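Local coordinates for ABC-type amino acid transport system, periplasmic component (Caldanaerobacter subterraneus subsp. tengcongensis MB4, PDB 4YMX), which binds arginine as the extracytoplasmic substrate-binding component of an amino acid ABC transporter, presumably handing the ligand on to the membrane complex, at residues A[128-133]-A[187-192]; A[136-141]-A[208-213]; A[177-182]-A[202-207]. All coordinates share one frame; numbering follows the deposited sequence.

Contact 1. Residues A[128-133]-A[187-192]; sequences QVVVVK and CDAIVV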
loop_
_atom_site.group_PDB
_atom_site.type_symbol
_atom_site.label_atom_id
_atom_site.label_comp_id
_atom_site.label_asym_id
_atom_site.label_seq_id
_atom_site.Cartn_x
_atom_site.Cartn_y
_atom_site.Cartn_z
ATOM N N GLN A 128 1.083 -2.697 -10.447
ATOM C CA GLN A 128 1.262 -1.269 -10.713
ATOM C C GLN A 128 0.480 -0.866 -11.949
ATOM O O GLN A 128 0.475 -1.585 -12.957
ATOM C CB GLN A 128 2.742 -0.944 -10.947
ATOM C CG GLN A 128 3.632 -1.275 -9.774
ATOM C CD GLN A 128 3.241 -0.515 -8.531
ATOM O OE1 GLN A 128 3.111 0.711 -8.556
ATOM N NE2 GLN A 128 3.039 -1.238 -7.434
ATOM N N VAL A 129 -0.167 0.291 -11.873
ATOM C CA VAL A 129 -0.836 0.865 -13.026
ATOM C C VAL A 129 -0.522 2.353 -13.118
ATOM O O VAL A 129 0.105 2.933 -12.236
ATOM C CB VAL A 129 -2.367 0.681 -12.975
ATOM C CG1 VAL A 129 -2.741 -0.793 -12.805
ATOM C CG2 VAL A 129 -2.993 1.544 -11.884
ATOM N N VAL A 130 -0.964 2.964 -14.205
ATOM C CA VAL A 130 -0.826 4.396 -14.399
ATOM C C VAL A 130 -2.219 5.031 -14.359
ATOM O O VAL A 130 -3.175 4.491 -14.918
ATOM C CB VAL A 130 -0.129 4.689 -15.735
ATOM C CG1 VAL A 130 -0.143 6.186 -16.031
ATOM C CG2 VAL A 130 1.308 4.157 -15.708
ATOM N N VAL A 131 -2.345 6.150 -13.655
ATOM C CA VAL A 131 -3.586 6.912 -13.637
ATOM C C VAL A 131 -3.374 8.236 -14.369
ATOM O O VAL A 131 -2.370 8.918 -14.151
ATOM C CB VAL A 131 -4.063 7.210 -12.191
ATOM C CG1 VAL A 131 -5.389 7.968 -12.213
ATOM C CG2 VAL A 131 -4.206 5.921 -11.389
ATOM N N VAL A 132 -4.310 8.586 -15.248
ATOM C CA VAL A 132 -4.272 9.849 -15.990
ATOM C C VAL A 132 -5.676 10.439 -16.016
ATOM O O VAL A 132 -6.640 9.760 -15.663
ATOM C CB VAL A 132 -3.771 9.651 -17.449
ATOM C CG1 VAL A 132 -2.342 9.121 -17.462
ATOM C CG2 VAL A 132 -4.708 8.730 -18.227
ATOM N N LYS A 133 -5.803 11.695 -16.441
ATOM C CA LYS A 133 -7.126 12.270 -16.665
ATOM C C LYS A 133 -7.762 11.647 -17.903
ATOM O O LYS A 133 -7.054 11.142 -18.787
ATOM C CB LYS A 133 -7.043 13.781 -16.859
ATOM C CG LYS A 133 -6.603 14.564 -15.638
ATOM C CD LYS A 133 -7.707 14.594 -14.598
ATOM C CE LYS A 133 -7.687 15.878 -13.790
ATOM N NZ LYS A 133 -8.142 17.070 -14.550
ATOM N N CYS A 187 0.739 17.212 -12.329
ATOM C CA CYS A 187 1.503 16.120 -12.912
ATOM C C CYS A 187 0.721 15.591 -14.101
ATOM O O CYS A 187 -0.450 15.949 -14.293
ATOM C CB CYS A 187 1.760 15.007 -11.891
ATOM S SG CYS A 187 0.269 14.197 -11.253
ATOM N N ASP A 188 1.372 14.740 -14.886
ATOM C CA ASP A 188 0.772 14.187 -16.086
ATOM C C ASP A 188 0.191 12.815 -15.810
ATOM O O ASP A 188 -0.712 12.360 -16.516
ATOM C CB ASP A 188 1.830 14.068 -17.190
ATOM C CG ASP A 188 2.404 15.407 -17.595
ATOM O OD1 ASP A 188 1.624 16.285 -18.015
ATOM O OD2 ASP A 188 3.630 15.585 -17.490
ATOM N N ALA A 189 0.708 12.147 -14.783
ATOM C CA ALA A 189 0.260 10.797 -14.475
ATOM C C ALA A 189 0.667 10.431 -13.061
ATOM O O ALA A 189 1.533 11.078 -12.471
ATOM C CB ALA A 189 0.866 9.802 -15.462
ATOM N N ILE A 190 0.011 9.411 -12.519
ATOM C CA ILE A 190 0.375 8.823 -11.236
ATOM C C ILE A 190 0.741 7.357 -11.467
ATOM O O ILE A 190 0.117 6.689 -12.286
ATOM C CB ILE A 190 -0.822 8.840 -10.270
ATOM C CG1 ILE A 190 -1.351 10.257 -10.058
ATOM C CG2 ILE A 190 -0.465 8.188 -8.935
ATOM C CD1 ILE A 190 -2.704 10.280 -9.339
ATOM N N VAL A 191 1.732 6.841 -10.745
ATOM C CA VAL A 191 1.941 5.395 -10.702
ATOM C C VAL A 191 1.565 4.894 -9.319
ATOM O O VAL A 191 2.068 5.399 -8.313
ATOM C CB VAL A 191 3.403 4.998 -11.015
ATOM C CG1 VAL A 191 3.589 3.491 -10.870
ATOM C CG2 VAL A 191 3.781 5.442 -12.424
ATOM N N VAL A 192 0.667 3.915 -9.267
ATOM C CA VAL A 192 0.101 3.446 -8.004
ATOM C C VAL A 192 -0.539 2.090 -8.247
ATOM O O VAL A 192 -0.773 1.724 -9.393
ATOM C CB VAL A 192 -0.923 4.484 -7.446
ATOM C CG1 VAL A 192 -2.193 4.508 -8.288
ATOM C CG2 VAL A 192 -1.246 4.226 -5.973
HETATM O O HOH W 1 -3.596 13.312 -17.163
#
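Val129 and Val131 pair with Val192 and Ile190 as two hydrogen-bonded antiparallel pairs, the strands running at 155° to each other. The two bonds between Val131 and Ile190 are both 2.9 Å, N of each to O of the other. At Val129 and Val192 the exchange is less even: Val129 N to Val192 O is 2.9 Å, whereas Val192 N to Val129 O is 3.2 Å. Between them, Val130 and Val191 form a non-hydrogen-bonded pair, and Val130 CA gives a CH...O contact to Ile190 O. Beyond the last pair, one water accepts from Lys133 N and donates to Asp188 O.

The apolar contacts divide between the two faces. On one, Val131 CG2, anti to the carbonyl carbon, is the methyl that meets Val192 CG1, at 4.0 Å; on the other, Ala189 CB touches CG1 of both Val130 and Val132, each at 3.8 Å. Gln128 OE1 comes near Val191 CG1 but is hydrogen-bonded to Ser157 OG, while NE2 bonds weakly to Glu193 of the arginine pocket.

Both are inner strands of the five-stranded core sheet of one lobe: strand 207-210 flanks 128-133, strand 148-152 flanks 189-193, and helices 175-183 and 194-201 cover the Val131 and Val192 face.

Contact 2. Residues A[136-141]-A[208-213]; sequences SPISKF and KILYMD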
loop_
_atom_site.group_PDB
_atom_site.type_symbol
_atom_site.label_atom_id
_atom_site.label_comp_id
_atom_site.label_asym_id
_atom_site.label_seq_id
_atom_site.Cartn_x
_atom_site.Cartn_y
_atom_site.Cartn_z
ATOM N N SER A 136 -6.372 12.799 -21.216
ATOM C CA SER A 136 -4.918 12.824 -21.278
ATOM C C SER A 136 -4.418 12.442 -22.664
ATOM O O SER A 136 -4.986 11.564 -23.310
ATOM C CB SER A 136 -4.359 11.827 -20.272
ATOM O OG SER A 136 -2.953 11.686 -20.402
ATOM N N PRO A 137 -3.318 13.062 -23.102
ATOM C CA PRO A 137 -2.665 12.634 -24.345
ATOM C C PRO A 137 -1.836 11.360 -24.182
ATOM O O PRO A 137 -1.289 10.844 -25.159
ATOM C CB PRO A 137 -1.755 13.813 -24.675
ATOM C CG PRO A 137 -1.399 14.382 -23.322
ATOM C CD PRO A 137 -2.647 14.223 -22.483
ATOM N N ILE A 138 -1.744 10.844 -22.960
ATOM C CA ILE A 138 -0.989 9.615 -22.720
ATOM C C ILE A 138 -1.853 8.381 -22.961
ATOM O O ILE A 138 -2.915 8.255 -22.355
ATOM C CB ILE A 138 -0.489 9.590 -21.267
ATOM C CG1 ILE A 138 0.513 10.720 -21.046
ATOM C CG2 ILE A 138 0.106 8.221 -20.918
ATOM C CD1 ILE A 138 0.843 10.964 -19.584
ATOM N N SER A 139 -1.398 7.478 -23.832
ATOM C CA SER A 139 -2.131 6.243 -24.137
ATOM C C SER A 139 -1.321 4.997 -23.834
ATOM O O SER A 139 -1.875 3.922 -23.587
ATOM C CB SER A 139 -2.516 6.203 -25.617
ATOM O OG SER A 139 -3.407 7.239 -25.956
ATOM N N LYS A 140 -0.004 5.122 -23.897
ATOM C CA LYS A 140 0.845 3.956 -23.768
ATOM C C LYS A 140 2.145 4.297 -23.066
ATOM O O LYS A 140 2.453 5.476 -22.844
ATOM C CB LYS A 140 1.112 3.339 -25.140
ATOM C CG LYS A 140 1.835 4.260 -26.103
ATOM C CD LYS A 140 1.894 3.638 -27.498
ATOM C CE LYS A 140 2.664 4.521 -28.469
ATOM N NZ LYS A 140 2.048 5.863 -28.615
ATOM N N PHE A 141 2.901 3.254 -22.736
ATOM C CA PHE A 141 4.114 3.386 -21.939
ATOM C C PHE A 141 5.130 4.363 -22.536
ATOM O O PHE A 141 5.712 5.174 -21.811
ATOM C CB PHE A 141 4.734 2.006 -21.702
ATOM C CG PHE A 141 5.881 2.013 -20.731
ATOM C CD1 PHE A 141 5.655 2.190 -19.375
ATOM C CD2 PHE A 141 7.180 1.830 -21.176
ATOM C CE1 PHE A 141 6.715 2.185 -18.479
ATOM C CE2 PHE A 141 8.241 1.822 -20.287
ATOM C CZ PHE A 141 8.006 2.004 -18.932
ATOM N N LYS A 208 -8.847 7.917 -15.230
ATOM C CA LYS A 208 -8.903 6.547 -15.726
ATOM C C LYS A 208 -7.591 5.825 -15.461
ATOM O O LYS A 208 -6.539 6.451 -15.298
ATOM C CB LYS A 208 -9.241 6.509 -17.223
ATOM C CG LYS A 208 -8.185 7.132 -18.103
ATOM C CD LYS A 208 -8.611 7.139 -19.559
ATOM C CE LYS A 208 -7.566 7.866 -20.382
ATOM N NZ LYS A 208 -7.962 7.884 -21.820
ATOM N N ILE A 209 -7.664 4.502 -15.421
ATOM C CA ILE A 209 -6.498 3.662 -15.223
ATOM C C ILE A 209 -6.013 3.170 -16.581
ATOM O O ILE A 209 -6.810 2.710 -17.404
ATOM C CB ILE A 209 -6.863 2.461 -14.349
ATOM C CG1 ILE A 209 -7.286 2.952 -12.965
ATOM C CG2 ILE A 209 -5.697 1.485 -14.247
ATOM C CD1 ILE A 209 -7.872 1.866 -12.062
ATOM N N LEU A 210 -4.710 3.287 -16.813
ATOM C CA LEU A 210 -4.068 2.658 -17.958
ATOM C C LEU A 210 -3.262 1.457 -17.475
ATOM O O LEU A 210 -2.350 1.584 -16.640
ATOM C CB LEU A 210 -3.172 3.644 -18.708
ATOM C CG LEU A 210 -3.910 4.875 -19.231
ATOM C CD1 LEU A 210 -2.959 5.836 -19.929
ATOM C CD2 LEU A 210 -5.049 4.470 -20.156
ATOM N N TYR A 211 -3.628 0.283 -17.981
ATOM C CA TYR A 211 -2.923 -0.957 -17.671
ATOM C C TYR A 211 -1.760 -1.142 -18.635
ATOM O O TYR A 211 -1.924 -1.681 -19.731
ATOM C CB TYR A 211 -3.888 -2.151 -17.735
ATOM C CG TYR A 211 -4.927 -2.077 -16.640
ATOM C CD1 TYR A 211 -4.672 -2.610 -15.388
ATOM C CD2 TYR A 211 -6.140 -1.436 -16.841
ATOM C CE1 TYR A 211 -5.603 -2.524 -14.368
ATOM C CE2 TYR A 211 -7.081 -1.335 -15.819
ATOM C CZ TYR A 211 -6.801 -1.888 -14.586
ATOM O OH TYR A 211 -7.729 -1.785 -13.576
ATOM N N MET A 212 -0.583 -0.680 -18.237
ATOM C CA MET A 212 0.602 -0.788 -19.085
ATOM C C MET A 212 1.478 -1.922 -18.595
ATOM O O MET A 212 1.878 -1.923 -17.433
ATOM C CB MET A 212 1.391 0.512 -19.034
ATOM C CG MET A 212 0.576 1.738 -19.371
ATOM S SD MET A 212 1.630 3.184 -19.389
ATOM C CE MET A 212 0.479 4.452 -19.886
ATOM N N ASP A 213 1.785 -2.872 -19.474
ATOM C CA ASP A 213 2.621 -4.009 -19.104
ATOM C C ASP A 213 3.913 -3.555 -18.433
ATOM O O ASP A 213 4.298 -4.046 -17.369
ATOM C CB ASP A 213 2.978 -4.842 -20.340
ATOM C CG ASP A 213 1.834 -5.725 -20.818
ATOM O OD1 ASP A 213 0.772 -5.765 -20.156
ATOM O OD2 ASP A 213 2.015 -6.403 -21.856
HETATM O O HOH W 2 -5.520 8.975 -22.863
#
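Met212 reaches Phe141 and Ile138 by an extended side chain: beyond CG it runs straight, chi2 -176° and chi3 177°, which carries SD and CE to the backbone of Lys140 and Phe141. Met212 SD lies 3.6 Å from Phe141 CA, and Met212 CE 3.6 Å from Lys140 C. The sulfur also meets the Phe141 ring in a Met-aromatic contact, at the ring edge, 84° off the normal and 5.5 Å from SD to the ring centroid. The nearest ring atom is CD1, and CB is in touch as well, while the two side chains cross at a slant.

Ile138 touches both Leu210 and Met212 through a single methyl. Its CG2 is 3.9 Å from Met212 CE, and the same carbon is 4.0 Å from Leu210 CD1. Leu210 CD1 comes closer still to the backbone, 3.4 Å from Ile138 O.

The polar link is indirect. One water donates to Ser136 O and to Ile138 O and accepts from Lys208 NZ, so that the ammonium group, also weakly bonded to Asn134 O, probably polarises the water toward the two loop carbonyls. An ST turn, in which Ser136 OG accepts from Ile138 N at 3.0 Å, shapes the same part of the loop.

The contact fastens the loop after strand 128-133 over strand 207-210, an outermost strand of its sheet within the chain, and over the residues that follow it. Leu144 packs on both Ile138 and Met212, and strand 128-133 pairs with 207-210 in the sheet through backbone hydrogen bonds of Val130 with Leu210 and Val132 with Lys208.

Contact 3. Residues A[177-182]-A[202-207]; sequences DEFMDL and KEYKDM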
loop_
_atom_site.group_PDB
_atom_site.type_symbol
_atom_site.label_atom_id
_atom_site.label_comp_id
_atom_site.label_asym_id
_atom_site.label_seq_id
_atom_site.Cartn_x
_atom_site.Cartn_y
_atom_site.Cartn_z
ATOM N N ASP A 177 -2.189 13.149 -1.918
ATOM C CA ASP A 177 -1.655 14.332 -2.586
ATOM C C ASP A 177 -1.309 14.093 -4.046
ATOM O O ASP A 177 -1.362 15.014 -4.860
ATOM C CB ASP A 177 -0.468 14.892 -1.806
ATOM C CG ASP A 177 -0.893 15.473 -0.489
ATOM O OD1 ASP A 177 -1.749 16.383 -0.497
ATOM O OD2 ASP A 177 -0.417 14.993 0.559
ATOM N N GLU A 178 -0.985 12.852 -4.393
ATOM C CA GLU A 178 -0.730 12.496 -5.783
ATOM C C GLU A 178 -1.990 12.657 -6.611
ATOM O O GLU A 178 -1.946 13.143 -7.742
ATOM C CB GLU A 178 -0.210 11.062 -5.868
ATOM C CG GLU A 178 1.090 10.864 -5.099
ATOM C CD GLU A 178 1.468 9.409 -4.978
ATOM O OE1 GLU A 178 1.408 8.678 -5.996
ATOM O OE2 GLU A 178 1.816 8.986 -3.850
ATOM N N PHE A 179 -3.120 12.239 -6.052
ATOM C CA PHE A 179 -4.382 12.402 -6.750
ATOM C C PHE A 179 -4.809 13.858 -6.854
ATOM O O PHE A 179 -5.351 14.273 -7.885
ATOM C CB PHE A 179 -5.462 11.512 -6.131
ATOM C CG PHE A 179 -5.349 10.080 -6.567
ATOM C CD1 PHE A 179 -6.039 9.641 -7.682
ATOM C CD2 PHE A 179 -4.497 9.196 -5.904
ATOM C CE1 PHE A 179 -5.919 8.329 -8.118
ATOM C CE2 PHE A 179 -4.371 7.883 -6.330
ATOM C CZ PHE A 179 -5.085 7.454 -7.443
ATOM N N MET A 180 -4.524 14.646 -5.820
ATOM C CA MET A 180 -4.781 16.077 -5.897
ATOM C C MET A 180 -3.915 16.725 -6.982
ATOM O O MET A 180 -4.387 17.587 -7.728
ATOM C CB MET A 180 -4.565 16.741 -4.535
ATOM C CG MET A 180 -5.631 16.364 -3.513
ATOM S SD MET A 180 -5.123 16.709 -1.811
ATOM C CE MET A 180 -4.974 18.492 -1.857
ATOM N N ASP A 181 -2.666 16.281 -7.095
ATOM C CA ASP A 181 -1.769 16.780 -8.135
ATOM C C ASP A 181 -2.335 16.521 -9.526
ATOM O O ASP A 181 -2.374 17.412 -10.377
ATOM C CB ASP A 181 -0.399 16.098 -8.049
ATOM C CG ASP A 181 0.451 16.620 -6.928
ATOM O OD1 ASP A 181 0.194 17.741 -6.433
ATOM O OD2 ASP A 181 1.408 15.907 -6.555
ATOM N N LEU A 182 -2.761 15.287 -9.766
ATOM C CA LEU A 182 -3.296 14.934 -11.076
ATOM C C LEU A 182 -4.572 15.714 -11.371
ATOM O O LEU A 182 -4.741 16.247 -12.478
ATOM C CB LEU A 182 -3.523 13.424 -11.182
ATOM C CG LEU A 182 -3.954 12.937 -12.572
ATOM C CD1 LEU A 182 -2.886 13.222 -13.622
ATOM C CD2 LEU A 182 -4.292 11.449 -12.537
ATOM N N LYS A 202 -13.404 6.099 -7.485
ATOM C CA LYS A 202 -14.807 6.194 -7.076
ATOM C C LYS A 202 -15.194 7.653 -6.854
ATOM O O LYS A 202 -16.330 8.053 -7.134
ATOM C CB LYS A 202 -15.087 5.349 -5.825
ATOM C CG LYS A 202 -14.813 3.855 -6.010
ATOM C CD LYS A 202 -15.271 3.038 -4.802
ATOM C CE LYS A 202 -14.994 3.753 -3.484
ATOM N NZ LYS A 202 -13.554 4.071 -3.274
ATOM N N GLU A 203 -14.251 8.458 -6.366
ATOM C CA GLU A 203 -14.491 9.883 -6.197
ATOM C C GLU A 203 -13.958 10.704 -7.366
ATOM O O GLU A 203 -14.605 11.650 -7.820
ATOM C CB GLU A 203 -13.873 10.379 -4.888
ATOM C CG GLU A 203 -14.452 9.706 -3.650
ATOM C CD GLU A 203 -15.962 9.812 -3.588
ATOM O OE1 GLU A 203 -16.514 10.865 -3.982
ATOM O OE2 GLU A 203 -16.600 8.833 -3.151
ATOM N N TYR A 204 -12.781 10.344 -7.865
ATOM C CA TYR A 204 -12.190 11.094 -8.960
ATOM C C TYR A 204 -12.708 10.582 -10.307
ATOM O O TYR A 204 -12.032 9.826 -11.027
ATOM C CB TYR A 204 -10.672 11.012 -8.891
ATOM C CG TYR A 204 -10.031 11.864 -7.812
ATOM C CD1 TYR A 204 -9.788 13.221 -8.027
ATOM C CD2 TYR A 204 -9.625 11.310 -6.600
ATOM C CE1 TYR A 204 -9.174 13.994 -7.068
ATOM C CE2 TYR A 204 -9.007 12.085 -5.630
ATOM C CZ TYR A 204 -8.786 13.424 -5.879
ATOM O OH TYR A 204 -8.172 14.222 -4.945
ATOM N N LYS A 205 -13.909 11.025 -10.651
ATOM C CA LYS A 205 -14.631 10.519 -11.809
ATOM C C LYS A 205 -14.041 10.933 -13.156
ATOM O O LYS A 205 -14.394 10.356 -14.186
ATOM C CB LYS A 205 -16.107 10.918 -11.704
ATOM C CG LYS A 205 -16.812 10.247 -10.532
ATOM C CD LYS A 205 -18.180 10.853 -10.254
ATOM C CE LYS A 205 -18.940 10.030 -9.227
ATOM N NZ LYS A 205 -18.122 9.755 -8.011
ATOM N N ASP A 206 -13.142 11.908 -13.155
ATOM C CA ASP A 206 -12.526 12.353 -14.399
ATOM C C ASP A 206 -11.146 11.730 -14.624
ATOM O O ASP A 206 -10.358 12.213 -15.441
ATOM C CB ASP A 206 -12.476 13.878 -14.449
ATOM C CG ASP A 206 -13.847 14.484 -14.644
ATOM O OD1 ASP A 206 -14.595 13.975 -15.509
ATOM O OD2 ASP A 206 -14.186 15.441 -13.917
ATOM N N MET A 207 -10.860 10.647 -13.902
ATOM C CA MET A 207 -9.616 9.912 -14.098
ATOM C C MET A 207 -9.870 8.492 -14.606
ATOM O O MET A 207 -10.954 7.925 -14.420
ATOM C CB MET A 207 -8.823 9.862 -12.788
ATOM C CG MET A 207 -8.331 11.223 -12.323
ATOM S SD MET A 207 -7.531 11.081 -10.723
ATOM C CE MET A 207 -7.214 12.801 -10.333
#
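Phe179 and Leu182, about one turn apart on helix 175-183, face Tyr204 and Met207, the two ends of a type I beta turn in one of the two alpha/beta lobes of a periplasmic-binding-protein fold. Met207 N closes that turn on Tyr204 O, and Tyr204 is itself the centre of an inverse gamma turn, with a weak bond from Lys205 N to Glu203 O. The two overlapping turns leave both side chains pointing at the helix, and the connection then passes into strand 207-210.

Tyr204 lays its ring beside the base of Phe179, with CE2 3.6 Å from Phe179 CB and CZ nearly as close. The two rings are inclined by 32°, their centroids 5.7 Å apart, an oblique pairing. Farther out, Tyr204 OH meets Met180 CG at 3.6 Å, at the exposed border of the contact. An alanine in place of Tyr204 would probably open a gap beside Phe179 CB and leave Met180 CG without its neighbour on the loop. Phe179 also stacks on Tyr200 of helix 194-201.

Met207 occupies the more buried part of the contact. Its SD lies near the plane of the Phe179 ring at the edge, a Met-aromatic contact with CD1 3.7 Å from SD. Leu182 meets the methionine tip to tip, CD2 standing 3.7 Å from SD. Val131 of strand 128-133 touches Phe179, Leu182 and Met207 alike, placing the cluster between helix and sheet. With CG anti to its carbonyl carbon and the rest of the chain extended, Met207 carries its terminal CE to the helix backbone, 3.4 Å from Phe179 O.

Following the chain, 128-133 opens contact 1, 136-141 opens contact 2 and 177-182 opens contact 3. Contact 1 closes first, at 187-192, its loop holding strands 148-152 and 168-172; contact 3 then closes at 202-207, and contact 2 immediately after it, at 208-213. Contact 3 is therefore nested inside contact 2, whereas contact 1 crosses both. Contacts 1 and 2 share one sheet, since strand 128-133 lies between 189-193 and 207-210. Contact 3 ties helix 175-183 to the loop leading into 207-210, and meets contact 1 where Leu182 touches Val131. Together they join loop, sheet and helix in one lobe.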